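PDB 5IKY: oxalate biosynthetic component 1 from Burkholderia thailandensis, which produces oxalate in quorum sensing-dependent oxalogenesis, combining a serine hydrolase activity with an additional lyase activity in a single chain. Local coordinates for residues V133-T138 / G190-G195; T137-T142 / I156-S161; I275-T280 / V310-P315; R346-V351 / L376-A381. All coordinates share one frame; numbering follows the deposited sequence.

Contact 1 of 4, residues V133-T138 / G190-G195; sequences VLQLTT and GHWQPG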
loop_
_atom_site.group_PDB
_atom_site.type_symbol
_atom_site.label_atom_id
_atom_site.label_comp_id
_atom_site.label_asym_id
_atom_site.label_seq_id
_atom_site.Cartn_x
_atom_site.Cartn_y
_atom_site.Cartn_z
ATOM N N VAL A 133 -19.500 -26.552 -4.754
ATOM C CA VAL A 133 -18.990 -25.202 -4.547
ATOM C C VAL A 133 -17.609 -25.035 -5.175
ATOM O O VAL A 133 -17.331 -24.021 -5.815
ATOM C CB VAL A 133 -18.918 -24.847 -3.045
ATOM C CG1 VAL A 133 -18.202 -23.520 -2.840
ATOM C CG2 VAL A 133 -20.316 -24.802 -2.443
ATOM N N LEU A 134 -16.753 -26.038 -5.007
ATOM C CA LEU A 134 -15.407 -25.979 -5.566
ATOM C C LEU A 134 -15.418 -26.051 -7.091
ATOM O O LEU A 134 -14.609 -25.400 -7.749
ATOM C CB LEU A 134 -14.534 -27.097 -4.994
ATOM C CG LEU A 134 -14.045 -26.889 -3.558
ATOM C CD1 LEU A 134 -13.083 -27.990 -3.146
ATOM C CD2 LEU A 134 -13.397 -25.521 -3.403
ATOM N N GLN A 135 -16.331 -26.839 -7.652
ATOM C CA GLN A 135 -16.424 -26.954 -9.105
ATOM C C GLN A 135 -16.930 -25.668 -9.746
ATOM O O GLN A 135 -16.369 -25.200 -10.736
ATOM C CB GLN A 135 -17.329 -28.118 -9.510
ATOM C CG GLN A 135 -16.572 -29.379 -9.888
ATOM C CD GLN A 135 -15.737 -29.216 -11.148
ATOM O OE1 GLN A 135 -15.896 -28.253 -11.898
ATOM N NE2 GLN A 135 -14.843 -30.166 -11.386
ATOM N N LEU A 136 -17.990 -25.099 -9.182
ATOM C CA LEU A 136 -18.574 -23.891 -9.749
ATOM C C LEU A 136 -17.629 -22.701 -9.604
ATOM O O LEU A 136 -17.495 -21.897 -10.526
ATOM C CB LEU A 136 -19.929 -23.586 -9.103
ATOM C CG LEU A 136 -21.029 -24.618 -9.376
ATOM C CD1 LEU A 136 -22.394 -24.093 -8.971
ATOM C CD2 LEU A 136 -21.033 -25.032 -10.837
ATOM N N THR A 137 -16.960 -22.595 -8.460
ATOM C CA THR A 137 -16.040 -21.482 -8.241
ATOM C C THR A 137 -14.775 -21.639 -9.083
ATOM O O THR A 137 -14.139 -20.646 -9.444
ATOM C CB THR A 137 -15.654 -21.331 -6.755
ATOM O OG1 THR A 137 -15.157 -22.577 -6.249
ATOM C CG2 THR A 137 -16.859 -20.890 -5.934
ATOM N N THR A 138 -14.413 -22.881 -9.394
ATOM C CA THR A 138 -13.321 -23.145 -10.328
ATOM C C THR A 138 -13.706 -22.632 -11.711
ATOM O O THR A 138 -12.864 -22.136 -12.458
ATOM C CB THR A 138 -12.980 -24.653 -10.409
ATOM O OG1 THR A 138 -12.582 -25.133 -9.118
ATOM C CG2 THR A 138 -11.849 -24.900 -11.400
ATOM N N GLY A 190 -19.426 -36.875 -24.256
ATOM C CA GLY A 190 -18.514 -35.874 -24.781
ATOM C C GLY A 190 -17.309 -35.675 -23.884
ATOM O O GLY A 190 -16.965 -36.551 -23.091
ATOM N N HIS A 191 -16.663 -34.522 -24.008
ATOM C CA HIS A 191 -15.496 -34.221 -23.188
ATOM C C HIS A 191 -15.760 -33.065 -22.230
ATOM O O HIS A 191 -16.567 -32.177 -22.502
ATOM C CB HIS A 191 -14.285 -33.918 -24.068
ATOM C CG HIS A 191 -13.495 -35.134 -24.441
ATOM N ND1 HIS A 191 -13.832 -35.945 -25.503
ATOM C CD2 HIS A 191 -12.385 -35.677 -23.889
ATOM C CE1 HIS A 191 -12.963 -36.936 -25.590
ATOM N NE2 HIS A 191 -12.074 -36.796 -24.623
ATOM N N TRP A 192 -15.050 -33.090 -21.110
ATOM C CA TRP A 192 -15.326 -32.217 -19.981
ATOM C C TRP A 192 -14.025 -31.678 -19.401
ATOM O O TRP A 192 -13.026 -32.393 -19.352
ATOM C CB TRP A 192 -16.109 -33.000 -18.929
ATOM C CG TRP A 192 -16.220 -32.369 -17.585
ATOM C CD1 TRP A 192 -16.481 -31.061 -17.303
ATOM C CD2 TRP A 192 -16.075 -33.031 -16.328
ATOM N NE1 TRP A 192 -16.516 -30.869 -15.941
ATOM C CE2 TRP A 192 -16.268 -32.065 -15.320
ATOM C CE3 TRP A 192 -15.802 -34.349 -15.955
ATOM C CZ2 TRP A 192 -16.196 -32.374 -13.964
ATOM C CZ3 TRP A 192 -15.733 -34.656 -14.610
ATOM C CH2 TRP A 192 -15.928 -33.673 -13.630
ATOM N N GLN A 193 -14.033 -30.418 -18.977
ATOM C CA GLN A 193 -12.874 -29.820 -18.320
ATOM C C GLN A 193 -13.149 -29.621 -16.830
ATOM O O GLN A 193 -13.778 -28.640 -16.434
ATOM C CB GLN A 193 -12.502 -28.490 -18.986
ATOM C CG GLN A 193 -11.444 -27.665 -18.248
ATOM C CD GLN A 193 -10.124 -28.395 -18.080
ATOM O OE1 GLN A 193 -9.927 -29.127 -17.109
ATOM N NE2 GLN A 193 -9.209 -28.194 -19.024
ATOM N N PRO A 194 -12.681 -30.565 -15.997
ATOM C CA PRO A 194 -12.867 -30.522 -14.541
ATOM C C PRO A 194 -12.098 -29.376 -13.888
ATOM O O PRO A 194 -12.480 -28.905 -12.818
ATOM C CB PRO A 194 -12.317 -31.877 -14.072
ATOM C CG PRO A 194 -12.222 -32.724 -15.307
ATOM C CD PRO A 194 -11.951 -31.770 -16.421
ATOM N N GLY A 195 -11.020 -28.936 -14.530
ATOM C CA GLY A 195 -10.203 -27.865 -13.993
ATOM C C GLY A 195 -9.390 -28.305 -12.791
ATOM O O GLY A 195 -9.215 -27.546 -11.837
#
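Q135, near the end of helix 126-138, reaches across to P194 in a helix-to-loop contact held by one hydrogen bond from a side chain to the backbone. It sits where strand 190-192, the middle strand of a small three-stranded antiparallel sheet with strands 26-28 and 53-55, gives way to a turn. Q135 NE2 donates to P194 O over 3.0 Å. The carbonyl receives it in its own plane, on a lone pair, but the N-H...O angle is only 135° and P194 O stands 30° out of the amide plane of Q135, so the bond is noticeably bent. A bend of the Q135 chain at chi2 brings the amide to the turn, although CB of Q135 does not itself point there.

The same NE2 lies 3.7 Å from CZ2 of W192, the two side chains meeting tip to tip with amide and ring planes about 40° apart. P194 folds back over that indole, its CG 3.8 Å above the plane and over the ring centre, so that the proline carries both the accepting carbonyl and a cover for one ring face. Y159 also meets the W192 ring, and Q193 NE2 bonds to N50 O beside the sheet.

One helical turn on from Q135, T138 is directed toward the turn from its CB, and its methyl CG2 rests 3.8 Å from G195 O. G195 adopts a positive phi, and its backbone N donates to Q193 OE1 at 2.8 Å, the side chain of Q193 folding back to hold the turn.

Contact 2 of 4, residues T137-T142 / I156-S161; sequences TTFGWT and IHTYLS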
loop_
_atom_site.group_PDB
_atom_site.type_symbol
_atom_site.label_atom_id
_atom_site.label_comp_id
_atom_site.label_asym_id
_atom_site.label_seq_id
_atom_site.Cartn_x
_atom_site.Cartn_y
_atom_site.Cartn_z
ATOM N N THR A 137 -16.960 -22.595 -8.460
ATOM C CA THR A 137 -16.040 -21.482 -8.241
ATOM C C THR A 137 -14.775 -21.639 -9.083
ATOM O O THR A 137 -14.139 -20.646 -9.444
ATOM C CB THR A 137 -15.654 -21.331 -6.755
ATOM O OG1 THR A 137 -15.157 -22.577 -6.249
ATOM C CG2 THR A 137 -16.859 -20.890 -5.934
ATOM N N THR A 138 -14.413 -22.881 -9.394
ATOM C CA THR A 138 -13.321 -23.145 -10.328
ATOM C C THR A 138 -13.706 -22.632 -11.711
ATOM O O THR A 138 -12.864 -22.136 -12.458
ATOM C CB THR A 138 -12.980 -24.653 -10.409
ATOM O OG1 THR A 138 -12.582 -25.133 -9.118
ATOM C CG2 THR A 138 -11.849 -24.900 -11.400
ATOM N N PHE A 139 -14.992 -22.735 -12.032
ATOM C CA PHE A 139 -15.504 -22.326 -13.332
ATOM C C PHE A 139 -15.762 -20.827 -13.420
ATOM O O PHE A 139 -16.133 -20.321 -14.479
ATOM C CB PHE A 139 -16.790 -23.086 -13.661
ATOM C CG PHE A 139 -16.563 -24.503 -14.094
ATOM C CD1 PHE A 139 -15.290 -24.949 -14.412
ATOM C CD2 PHE A 139 -17.624 -25.386 -14.205
ATOM C CE1 PHE A 139 -15.076 -26.253 -14.817
ATOM C CE2 PHE A 139 -17.420 -26.690 -14.610
ATOM C CZ PHE A 139 -16.145 -27.125 -14.918
ATOM N N GLY A 140 -15.579 -20.118 -12.310
ATOM C CA GLY A 140 -15.756 -18.677 -12.308
ATOM C C GLY A 140 -16.979 -18.170 -11.564
ATOM O O GLY A 140 -17.204 -16.960 -11.498
ATOM N N TRP A 141 -17.779 -19.081 -11.017
ATOM C CA TRP A 141 -18.880 -18.685 -10.142
ATOM C C TRP A 141 -18.298 -18.072 -8.876
ATOM O O TRP A 141 -17.192 -18.418 -8.467
ATOM C CB TRP A 141 -19.773 -19.875 -9.784
ATOM C CG TRP A 141 -20.585 -20.426 -10.922
ATOM C CD1 TRP A 141 -20.111 -20.993 -12.071
ATOM C CD2 TRP A 141 -22.015 -20.494 -11.004
ATOM N NE1 TRP A 141 -21.156 -21.393 -12.868
ATOM C CE2 TRP A 141 -22.335 -21.098 -12.236
ATOM C CE3 TRP A 141 -23.055 -20.093 -10.159
ATOM C CZ2 TRP A 141 -23.652 -21.315 -12.642
ATOM C CZ3 TRP A 141 -24.361 -20.308 -10.564
ATOM C CH2 TRP A 141 -24.648 -20.913 -11.794
ATOM N N THR A 142 -19.036 -17.162 -8.253
ATOM C CA THR A 142 -18.558 -16.535 -7.027
ATOM C C THR A 142 -19.543 -16.711 -5.879
ATOM O O THR A 142 -20.725 -16.981 -6.090
ATOM C CB THR A 142 -18.288 -15.032 -7.227
ATOM O OG1 THR A 142 -19.482 -14.385 -7.688
ATOM C CG2 THR A 142 -17.168 -14.823 -8.236
ATOM N N ILE A 156 -22.264 -17.889 -20.491
ATOM C CA ILE A 156 -22.083 -18.949 -19.512
ATOM C C ILE A 156 -21.960 -20.300 -20.205
ATOM O O ILE A 156 -22.547 -20.531 -21.260
ATOM C CB ILE A 156 -23.235 -18.980 -18.475
ATOM C CG1 ILE A 156 -22.840 -19.830 -17.262
ATOM C CG2 ILE A 156 -24.532 -19.468 -19.105
ATOM C CD1 ILE A 156 -23.783 -19.711 -16.091
ATOM N N HIS A 157 -21.159 -21.175 -19.610
ATOM C CA HIS A 157 -20.951 -22.518 -20.124
ATOM C C HIS A 157 -20.461 -23.407 -18.990
ATOM O O HIS A 157 -19.295 -23.794 -18.945
ATOM C CB HIS A 157 -19.955 -22.508 -21.282
ATOM C CG HIS A 157 -20.133 -23.645 -22.239
ATOM N ND1 HIS A 157 -19.685 -24.920 -21.973
ATOM C CD2 HIS A 157 -20.727 -23.700 -23.454
ATOM C CE1 HIS A 157 -19.984 -25.709 -22.989
ATOM N NE2 HIS A 157 -20.617 -24.994 -23.901
ATOM N N THR A 158 -21.366 -23.714 -18.066
ATOM C CA THR A 158 -21.027 -24.487 -16.877
ATOM C C THR A 158 -21.608 -25.893 -16.952
ATOM O O THR A 158 -22.804 -26.072 -17.179
ATOM C CB THR A 158 -21.529 -23.790 -15.600
ATOM O OG1 THR A 158 -20.777 -22.589 -15.389
ATOM C CG2 THR A 158 -21.361 -24.696 -14.400
ATOM N N TYR A 159 -20.749 -26.888 -16.754
ATOM C CA TYR A 159 -21.146 -28.285 -16.875
ATOM C C TYR A 159 -20.836 -29.066 -15.602
ATOM O O TYR A 159 -19.860 -28.784 -14.909
ATOM C CB TYR A 159 -20.443 -28.923 -18.077
ATOM C CG TYR A 159 -20.600 -30.425 -18.184
ATOM C CD1 TYR A 159 -19.664 -31.282 -17.621
ATOM C CD2 TYR A 159 -21.675 -30.986 -18.860
ATOM C CE1 TYR A 159 -19.795 -32.650 -17.717
ATOM C CE2 TYR A 159 -21.816 -32.356 -18.962
ATOM C CZ TYR A 159 -20.872 -33.182 -18.388
ATOM O OH TYR A 159 -21.004 -34.546 -18.485
ATOM N N LEU A 160 -21.678 -30.049 -15.301
ATOM C CA LEU A 160 -21.431 -30.961 -14.191
ATOM C C LEU A 160 -21.513 -32.401 -14.682
ATOM O O LEU A 160 -22.438 -32.766 -15.405
ATOM C CB LEU A 160 -22.428 -30.726 -13.055
ATOM C CG LEU A 160 -22.268 -29.419 -12.277
ATOM C CD1 LEU A 160 -23.357 -29.271 -11.228
ATOM C CD2 LEU A 160 -20.898 -29.352 -11.637
ATOM N N SER A 161 -20.537 -33.210 -14.284
ATOM C CA SER A 161 -20.455 -34.602 -14.716
ATOM C C SER A 161 -21.650 -35.431 -14.247
ATOM O O SER A 161 -22.313 -35.070 -13.273
ATOM C CB SER A 161 -19.159 -35.230 -14.205
ATOM O OG SER A 161 -19.151 -35.283 -12.789
#
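F139 and T158 mark the closest backbone approach, CA to CA 6.9 Å, where the chain leaves helix 126-138 through a Schellman motif at G140 (phi 109°) and passes beside strand 156-160. That strand lies at the border of a three-stranded antiparallel sheet, paired with strand 60-64. The motif leaves the aromatic residues before and after the glycine, F139 and W141, both reaching T158.

W141 NE1 donates to T158 OG1 over 2.8 Å, with an N-H...O angle of 176° and the oxygen 1° out of the indole plane, a nearly straight bond. T158 serves both aromatics at once: OG1 is anti to its carbonyl carbon, which leaves CG2 anti to the backbone N and 3.8 Å from CD2 of F139, at the edge of the phenyl ring. Farther round that edge, CE2 of F139 lies 3.2 Å from Y159 O, and the carbonyl oxygen is in the ring plane. At the other end of the contact, CZ2 of W141 packs on CD1 of I156 at 3.8 Å. W151 meets the W141 ring from outside the two segments, and F139 also touches W192.

All five touching residues are buried, and the indole N-H is paired by the threonine hydroxyl. Because that bond is straight and in plane, it should fix the rotation of the indole against the strand, while the partly positive edge of F139 faces an electron-rich carbonyl.

Contact 3 of 4, residues I275-T280 / V310-P315; sequences ILNLST and VASFSP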
loop_
_atom_site.group_PDB
_atom_site.type_symbol
_atom_site.label_atom_id
_atom_site.label_comp_id
_atom_site.label_asym_id
_atom_site.label_seq_id
_atom_site.Cartn_x
_atom_site.Cartn_y
_atom_site.Cartn_z
ATOM N N ILE A 275 9.672 -6.868 -0.216
ATOM C CA ILE A 275 10.800 -7.773 -0.371
ATOM C C ILE A 275 10.489 -8.745 -1.501
ATOM O O ILE A 275 9.512 -9.490 -1.443
ATOM C CB ILE A 275 11.108 -8.528 0.935
ATOM C CG1 ILE A 275 11.573 -7.541 2.006
ATOM C CG2 ILE A 275 12.167 -9.598 0.709
ATOM C CD1 ILE A 275 11.716 -8.147 3.386
ATOM N N LEU A 276 11.317 -8.714 -2.538
ATOM C CA LEU A 276 11.068 -9.498 -3.738
ATOM C C LEU A 276 11.931 -10.750 -3.749
ATOM O O LEU A 276 13.152 -10.689 -3.583
ATOM C CB LEU A 276 11.325 -8.652 -4.987
ATOM C CG LEU A 276 10.527 -7.345 -5.005
ATOM C CD1 LEU A 276 10.847 -6.501 -6.233
ATOM C CD2 LEU A 276 9.034 -7.630 -4.919
ATOM N N ASN A 277 11.274 -11.886 -3.943
ATOM C CA ASN A 277 11.924 -13.187 -3.894
ATOM C C ASN A 277 11.682 -13.938 -5.199
ATOM O O ASN A 277 10.553 -14.331 -5.497
ATOM C CB ASN A 277 11.406 -13.973 -2.683
ATOM C CG ASN A 277 12.036 -15.346 -2.548
ATOM O OD1 ASN A 277 12.868 -15.752 -3.359
ATOM N ND2 ASN A 277 11.650 -16.064 -1.498
ATOM N N LEU A 278 12.740 -14.123 -5.983
ATOM C CA LEU A 278 12.611 -14.774 -7.285
ATOM C C LEU A 278 13.012 -16.241 -7.223
ATOM O O LEU A 278 14.009 -16.605 -6.599
ATOM C CB LEU A 278 13.450 -14.056 -8.343
ATOM C CG LEU A 278 13.254 -12.547 -8.502
ATOM C CD1 LEU A 278 13.894 -12.075 -9.797
ATOM C CD2 LEU A 278 11.781 -12.161 -8.447
ATOM N N SER A 279 12.223 -17.082 -7.878
ATOM C CA SER A 279 12.509 -18.505 -7.950
ATOM C C SER A 279 13.659 -18.780 -8.914
ATOM O O SER A 279 13.741 -18.174 -9.980
ATOM C CB SER A 279 11.259 -19.274 -8.385
ATOM O OG SER A 279 11.469 -20.669 -8.316
ATOM N N THR A 280 14.552 -19.685 -8.530
ATOM C CA THR A 280 15.620 -20.123 -9.421
ATOM C C THR A 280 15.358 -21.565 -9.828
ATOM O O THR A 280 16.192 -22.211 -10.462
ATOM C CB THR A 280 17.009 -20.007 -8.763
ATOM O OG1 THR A 280 17.077 -20.881 -7.629
ATOM C CG2 THR A 280 17.268 -18.577 -8.311
ATOM N N VAL A 310 15.976 -11.584 -2.529
ATOM C CA VAL A 310 16.100 -12.993 -2.189
ATOM C C VAL A 310 15.911 -13.874 -3.421
ATOM O O VAL A 310 15.114 -13.552 -4.299
ATOM C CB VAL A 310 15.074 -13.386 -1.097
ATOM C CG1 VAL A 310 15.149 -14.863 -0.791
ATOM C CG2 VAL A 310 15.304 -12.572 0.174
ATOM N N ALA A 311 16.660 -14.973 -3.494
ATOM C CA ALA A 311 16.473 -15.962 -4.550
ATOM C C ALA A 311 16.521 -17.385 -3.985
ATOM O O ALA A 311 17.246 -17.662 -3.029
ATOM C CB ALA A 311 17.523 -15.785 -5.638
ATOM N N SER A 312 15.743 -18.280 -4.585
ATOM C CA SER A 312 15.665 -19.666 -4.136
ATOM C C SER A 312 17.005 -20.381 -4.249
ATOM O O SER A 312 17.777 -20.150 -5.181
ATOM C CB SER A 312 14.602 -20.424 -4.934
ATOM O OG SER A 312 13.305 -19.999 -4.566
ATOM N N PHE A 313 17.269 -21.259 -3.289
ATOM C CA PHE A 313 18.536 -21.964 -3.210
ATOM C C PHE A 313 18.325 -23.306 -2.515
ATOM O O PHE A 313 17.907 -23.351 -1.360
ATOM C CB PHE A 313 19.569 -21.114 -2.460
ATOM C CG PHE A 313 20.969 -21.661 -2.508
ATOM C CD1 PHE A 313 21.793 -21.397 -3.590
ATOM C CD2 PHE A 313 21.466 -22.423 -1.462
ATOM C CE1 PHE A 313 23.085 -21.892 -3.634
ATOM C CE2 PHE A 313 22.758 -22.921 -1.501
ATOM C CZ PHE A 313 23.568 -22.655 -2.589
ATOM N N SER A 314 18.595 -24.397 -3.225
ATOM C CA SER A 314 18.448 -25.730 -2.648
ATOM C C SER A 314 19.755 -26.511 -2.723
ATOM O O SER A 314 20.141 -26.986 -3.789
ATOM C CB SER A 314 17.331 -26.503 -3.351
ATOM O OG SER A 314 16.067 -25.910 -3.102
ATOM N N PRO A 315 20.447 -26.643 -1.584
ATOM C CA PRO A 315 21.724 -27.360 -1.564
ATOM C C PRO A 315 21.534 -28.873 -1.641
ATOM O O PRO A 315 21.873 -29.590 -0.699
ATOM C CB PRO A 315 22.335 -26.943 -0.225
ATOM C CG PRO A 315 21.152 -26.667 0.643
ATOM C CD PRO A 315 20.092 -26.101 -0.261
HETATM O O HOH W 1 11.072 -22.162 -6.035
#
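N277 and V310 are bridge partners on neighbouring parallel strands of a TIM barrel, their side chains meeting at a slant on the same face, in the beta-alpha-beta unit formed by strand 275-278, helix 293-296 and strand 310-313. From N277 CB, 4.0 Å from V310 CB, the chain extends with CG anti to the backbone N (chi1 -180°). CG then meets the methyl CG1 of V310 at 3.6 Å. OD1 rests 3.5 Å from the same methyl, near V310 O but not bonded to it, since both are acceptors. ND2 finds its partner one strand farther on, donating to E348 OE1. A buried amide thus spans strand 310-313 on the inner side of the barrel, whereas L276 and L278 turn outward to helix 257-270.

The backbones are joined by a parallel ladder: V310 N donates to L276 O, L278 N to V310 O at 3.0 Å, and S312 N to L278 O.

Beyond the strand end, S279 OG contacts a water at 2.8 Å, which reaches S312 OG only weakly. The S279 side chain is about 4 Å from the magnesium ion, whose site includes H227 and E477, so this end of the strands opens on the metal centre. T280 makes the final link: its CG2 packs toward CB of A311, and its OG1 donates to S312 O at 2.6 Å from 54° above the carbonyl plane, off either lone pair.

Contact 4 of 4, residues R346-V351 / L376-A381; sequences RPEIEV and LFMLVA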
loop_
_atom_site.group_PDB
_atom_site.type_symbol
_atom_site.label_atom_id
_atom_site.label_comp_id
_atom_site.label_asym_id
_atom_site.label_seq_id
_atom_site.Cartn_x
_atom_site.Cartn_y
_atom_site.Cartn_z
ATOM N N ARG A 346 20.364 -12.347 -1.315
ATOM C CA ARG A 346 20.417 -13.294 -0.209
ATOM C C ARG A 346 19.667 -14.562 -0.587
ATOM O O ARG A 346 18.526 -14.499 -1.031
ATOM C CB ARG A 346 19.810 -12.674 1.051
ATOM C CG ARG A 346 19.797 -13.583 2.272
ATOM C CD ARG A 346 20.938 -13.245 3.215
ATOM N NE ARG A 346 20.995 -11.817 3.523
ATOM C CZ ARG A 346 20.417 -11.248 4.578
ATOM N NH1 ARG A 346 20.527 -9.941 4.766
ATOM N NH2 ARG A 346 19.737 -11.981 5.449
ATOM N N PRO A 347 20.306 -15.726 -0.427
ATOM C CA PRO A 347 19.590 -16.962 -0.762
ATOM C C PRO A 347 18.491 -17.284 0.244
ATOM O O PRO A 347 18.617 -16.943 1.418
ATOM C CB PRO A 347 20.690 -18.027 -0.720
ATOM C CG PRO A 347 21.708 -17.476 0.212
ATOM C CD PRO A 347 21.688 -15.983 0.007
ATOM N N GLU A 348 17.417 -17.914 -0.221
ATOM C CA GLU A 348 16.460 -18.531 0.686
ATOM C C GLU A 348 16.520 -20.029 0.488
ATOM O O GLU A 348 16.237 -20.535 -0.599
ATOM C CB GLU A 348 15.038 -18.036 0.452
ATOM C CG GLU A 348 14.049 -18.533 1.496
ATOM C CD GLU A 348 12.606 -18.293 1.100
ATOM O OE1 GLU A 348 12.281 -18.444 -0.097
ATOM O OE2 GLU A 348 11.798 -17.946 1.989
ATOM N N ILE A 349 16.896 -20.740 1.542
ATOM C CA ILE A 349 17.046 -22.179 1.444
ATOM C C ILE A 349 15.685 -22.849 1.390
ATOM O O ILE A 349 14.947 -22.855 2.374
ATOM C CB ILE A 349 17.845 -22.748 2.623
ATOM C CG1 ILE A 349 18.996 -21.807 2.994
ATOM C CG2 ILE A 349 18.344 -24.146 2.295
ATOM C CD1 ILE A 349 19.985 -21.577 1.883
ATOM N N GLU A 350 15.350 -23.401 0.231
ATOM C CA GLU A 350 14.125 -24.172 0.100
ATOM C C GLU A 350 14.387 -25.577 0.623
ATOM O O GLU A 350 15.043 -26.384 -0.035
ATOM C CB GLU A 350 13.649 -24.199 -1.351
ATOM C CG GLU A 350 13.555 -22.820 -1.989
ATOM C CD GLU A 350 12.305 -22.644 -2.829
ATOM O OE1 GLU A 350 12.293 -23.109 -3.989
ATOM O OE2 GLU A 350 11.334 -22.032 -2.331
ATOM N N VAL A 351 13.897 -25.855 1.825
ATOM C CA VAL A 351 14.140 -27.136 2.470
ATOM C C VAL A 351 13.098 -28.168 2.043
ATOM O O VAL A 351 12.046 -28.303 2.667
ATOM C CB VAL A 351 14.142 -26.990 4.000
ATOM C CG1 VAL A 351 14.472 -28.315 4.658
ATOM C CG2 VAL A 351 15.144 -25.924 4.420
ATOM N N LEU A 376 18.084 -17.448 5.671
ATOM C CA LEU A 376 16.648 -17.625 5.484
ATOM C C LEU A 376 16.294 -19.051 5.087
ATOM O O LEU A 376 16.876 -19.604 4.153
ATOM C CB LEU A 376 16.135 -16.649 4.427
ATOM C CG LEU A 376 16.572 -15.197 4.611
ATOM C CD1 LEU A 376 16.107 -14.356 3.442
ATOM C CD2 LEU A 376 16.040 -14.649 5.925
ATOM N N PHE A 377 15.330 -19.643 5.785
ATOM C CA PHE A 377 14.927 -21.013 5.496
ATOM C C PHE A 377 13.444 -21.131 5.171
ATOM O O PHE A 377 12.602 -20.484 5.792
ATOM C CB PHE A 377 15.270 -21.934 6.669
ATOM C CG PHE A 377 16.738 -22.192 6.822
ATOM C CD1 PHE A 377 17.365 -23.156 6.053
ATOM C CD2 PHE A 377 17.492 -21.470 7.730
ATOM C CE1 PHE A 377 18.720 -23.399 6.190
ATOM C CE2 PHE A 377 18.845 -21.708 7.872
ATOM C CZ PHE A 377 19.460 -22.673 7.100
ATOM N N MET A 378 13.148 -21.981 4.191
ATOM C CA MET A 378 11.786 -22.268 3.766
ATOM C C MET A 378 11.493 -23.757 3.931
ATOM O O MET A 378 12.078 -24.587 3.232
ATOM C CB MET A 378 11.583 -21.851 2.308
ATOM C CG MET A 378 10.154 -21.506 1.946
ATOM S SD MET A 378 9.458 -20.313 3.091
ATOM C CE MET A 378 8.000 -21.204 3.587
ATOM N N LEU A 379 10.597 -24.099 4.850
ATOM C CA LEU A 379 10.241 -25.500 5.063
ATOM C C LEU A 379 9.109 -25.934 4.145
ATOM O O LEU A 379 7.952 -25.567 4.351
ATOM C CB LEU A 379 9.845 -25.753 6.519
ATOM C CG LEU A 379 10.923 -25.573 7.588
ATOM C CD1 LEU A 379 10.399 -26.036 8.940
ATOM C CD2 LEU A 379 12.196 -26.314 7.212
ATOM N N VAL A 380 9.453 -26.718 3.130
ATOM C CA VAL A 380 8.459 -27.272 2.220
ATOM C C VAL A 380 7.873 -28.544 2.819
ATOM O O VAL A 380 8.283 -29.651 2.474
ATOM C CB VAL A 380 9.067 -27.576 0.841
ATOM C CG1 VAL A 380 7.970 -27.825 -0.178
ATOM C CG2 VAL A 380 9.954 -26.423 0.396
ATOM N N ALA A 381 6.916 -28.378 3.725
ATOM C CA ALA A 381 6.377 -29.500 4.486
ATOM C C ALA A 381 5.183 -30.151 3.794
ATOM O O ALA A 381 4.490 -29.512 3.004
ATOM C CB ALA A 381 5.988 -29.042 5.884
#
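I349 and M378 carry the centre of a four-bond parallel ladder between two adjacent strands of the TIM barrel. I349 N donates to L376 O, M378 N to I349 O at 2.7 Å, V351 N to M378 O, and V380 N to V351 O. The last comes from 39° above the carbonyl plane, where V380 centres an inverse gamma turn.

E348, L376, E350 and M378 share the inner face. The extended chain of E348 brings OE2 to 3.5 Å from M378 SD, while its OE1 takes the amide of N277; the E350 side chain lies close to the magnesium ion.

On the outer face, I349 and F377 run side by side, CB of I349 being 3.5 Å from CD1 of F377. CG2 of V351 approaches the phenyl edge near its plane, and CB of V351 packs against CD2 of L379 at 3.8 Å. At the start of the strands, the R346 and L376 side chains cross at about a right angle, CG of R346 touching CD1 of L376, and R346 NH1 bonds to L525 O.

The pair lies between strands 310-313 and 446-451, with helix 418-442 packed on F377 and L379.

Overall arrangement
From the N terminus, strand 4-9 already belongs to the barrel, but the chain first builds the smaller region holding contacts 1 and 2. Both start on helix 126-138 and share T137 and T138. Contact 2 closes the short loop to strand 156-160, nested inside the longer loop that contact 1 closes at 190-195, and the two touch, tying the helix end to two small antiparallel sheets. Contacts 3 and 4 follow in series, neither nested nor crossed. Their strands 310-313 and 346-351 are barrel neighbours, so together they join four consecutive strands, 275-278 to 375-380, beside the magnesium ion. The centres of contacts 1 and 3 lie about 34 Å apart.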